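Local coordinates for catalase (Bacillus pumilus, PDB 4QOO), which catalyses the breakdown of hydrogen peroxide to water and oxygen with a bound haem, and here also holds resorcinol, at residues A[96-101]-A[108-113]. Numbering follows the deposited sequence.
With RCO (resorcinol), chain G.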
# COMPACT_ATOMS: atom_id res chain seq x y z
N SER A 96 2.33 -4.65 -26.17
CA SER A 96 1.94 -5.68 -25.21
C SER A 96 1.05 -6.78 -25.84
O SER A 96 0.38 -6.53 -26.85
CB SER A 96 1.26 -5.00 -24.03
OG SER A 96 0.13 -4.18 -24.45
N THR A 97 0.95 -7.89 -25.14
CA THR A 97 -0.20 -8.74 -25.23
C THR A 97 -1.28 -8.29 -24.27
O THR A 97 -1.20 -7.17 -23.74
CB THR A 97 0.22 -10.22 -25.03
OG1 THR A 97 0.67 -10.43 -23.71
CG2 THR A 97 1.32 -10.61 -26.02
N VAL A 98 -2.31 -9.11 -24.06
CA VAL A 98 -3.47 -8.68 -23.25
C VAL A 98 -3.74 -9.50 -22.00
O VAL A 98 -3.78 -8.95 -20.89
CB VAL A 98 -4.76 -8.61 -24.07
CG1 VAL A 98 -5.94 -8.22 -23.17
CG2 VAL A 98 -4.60 -7.63 -25.22
N ILE A 99 -3.97 -10.81 -22.12
CA ILE A 99 -4.67 -11.56 -21.09
C ILE A 99 -3.68 -12.19 -20.05
O ILE A 99 -3.94 -12.14 -18.84
CB ILE A 99 -5.53 -12.65 -21.68
CG1 ILE A 99 -6.75 -11.96 -22.39
CG2 ILE A 99 -6.00 -13.60 -20.66
CD1 ILE A 99 -7.72 -11.16 -21.50
N HIS A 100 -2.62 -12.83 -20.52
CA HIS A 100 -1.77 -13.57 -19.58
C HIS A 100 -0.80 -12.68 -18.81
O HIS A 100 -0.55 -11.51 -19.18
CB HIS A 100 -1.10 -14.73 -20.29
CG HIS A 100 -2.09 -15.77 -20.74
ND1 HIS A 100 -2.43 -16.88 -19.99
CD2 HIS A 100 -2.86 -15.81 -21.85
CE1 HIS A 100 -3.32 -17.60 -20.65
NE2 HIS A 100 -3.64 -16.94 -21.76
N PRO A 101 -0.20 -13.25 -17.73
CA PRO A 101 0.59 -12.35 -16.84
C PRO A 101 1.92 -11.96 -17.43
O PRO A 101 2.27 -12.37 -18.57
CB PRO A 101 0.73 -13.18 -15.58
CG PRO A 101 -0.45 -14.12 -15.57
CD PRO A 101 -0.55 -14.50 -17.02
N LEU A 108 1.23 -16.15 -28.08
CA LEU A 108 -0.20 -16.47 -27.87
C LEU A 108 -1.11 -15.59 -28.74
O LEU A 108 -0.77 -14.42 -29.01
CB LEU A 108 -0.57 -16.27 -26.42
CG LEU A 108 0.36 -16.98 -25.37
CD1 LEU A 108 -0.26 -16.76 -24.00
CD2 LEU A 108 0.49 -18.46 -25.68
N ARG A 109 -2.31 -16.09 -29.10
CA ARG A 109 -3.35 -15.27 -29.73
C ARG A 109 -3.90 -14.22 -28.75
O ARG A 109 -4.06 -14.46 -27.55
CB ARG A 109 -4.51 -16.19 -30.23
CG ARG A 109 -5.68 -15.47 -30.89
CD ARG A 109 -6.67 -16.39 -31.63
NE ARG A 109 -6.03 -17.47 -32.40
CZ ARG A 109 -5.45 -17.34 -33.59
NH1 ARG A 109 -5.47 -16.20 -34.28
NH2 ARG A 109 -4.87 -18.38 -34.12
N ASP A 110 -4.08 -13.02 -29.25
CA ASP A 110 -4.51 -11.87 -28.42
C ASP A 110 -4.45 -10.64 -29.32
O ASP A 110 -3.54 -10.54 -30.17
CB ASP A 110 -3.53 -11.60 -27.23
CG ASP A 110 -4.11 -11.90 -25.81
OD1 ASP A 110 -5.34 -12.26 -25.63
OD2 ASP A 110 -3.27 -11.80 -24.80
N PRO A 111 -5.27 -9.64 -29.03
CA PRO A 111 -4.89 -8.31 -29.51
C PRO A 111 -3.54 -7.89 -28.97
O PRO A 111 -3.11 -8.42 -27.95
CB PRO A 111 -5.96 -7.40 -28.93
CG PRO A 111 -7.04 -8.31 -28.51
CD PRO A 111 -6.41 -9.56 -28.11
N ARG A 112 -2.87 -6.98 -29.66
CA ARG A 112 -1.65 -6.41 -29.14
C ARG A 112 -1.89 -4.92 -28.81
O ARG A 112 -2.46 -4.19 -29.60
CB ARG A 112 -0.55 -6.54 -30.20
CG ARG A 112 0.42 -7.68 -29.96
CD ARG A 112 -0.29 -9.02 -29.86
NE ARG A 112 0.64 -10.13 -29.75
CZ ARG A 112 0.26 -11.41 -29.71
NH1 ARG A 112 -1.04 -11.73 -29.72
NH2 ARG A 112 1.15 -12.38 -29.62
N GLY A 113 -1.46 -4.52 -27.62
CA GLY A 113 -1.43 -3.09 -27.25
C GLY A 113 -0.42 -2.31 -28.03
O GLY A 113 0.69 -2.80 -28.35
C1 RCO G . -8.09 -13.46 -26.83
C2 RCO G . -7.25 -14.56 -26.76
C3 RCO G . -7.72 -15.84 -27.20
C4 RCO G . -9.02 -16.01 -27.65
C5 RCO G . -9.83 -14.93 -27.69
C6 RCO G . -9.37 -13.67 -27.29
O1 RCO G . -7.76 -12.18 -26.52
O3 RCO G . -6.93 -16.93 -27.14
O HOH W 1 -1.70 -13.30 -23.23
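The unusual first torsion of D110, chi1 -112°, turns its carboxylate toward the backbone of V98 and I99. V98 N lies 3.0 Å from D110 OD2, above the carboxylate plane. I99 N is 2.9 Å from D110 OD2, on its syn side, from the same face but nearer the plane, with a straighter bond (164°). A water bridges D110 OD2 to H100 N. D110 OD1 takes a hydrogen bond of 2.6 Å from resorcinol O1. The carboxylate is thus held on both oxygens.

V98 chi1 (177°) puts CG2 beside the backbone N, anti to the carbonyl carbon. V98 CG2 packs there on the P111 ring and lies 3.2 Å from P111 O, which is buried without a hydrogen-bond partner in the model. R112 bends at chi2, and its NH1 and NH2 grip L108 O end-on in the guanidinium plane. NH1 also bonds D110 O, tying the backbone of L108 and D110 together. T97 CG2 lies over one guanidinium face, 3.8 Å from R112 NE. L108 CD1 meets the H100 ring obliquely, 3.5 Å from H100 CD2. The H100 ring makes a T-shaped stack with F240 of the second subunit, which also packs on L108.

S96 and G113 form an antiparallel hydrogen-bonded pair, with G113 N 2.8 Å from S96 O. S96 OG bonds H57 ND1, probably the distal histidine, and G113 touches the haem. The contact closes the loop between strands 88-96 and 113-120 of the catalase beta-barrel. V98 and D110 are probably the valine and aspartate that line the main channel to the distal haem side in haem catalases.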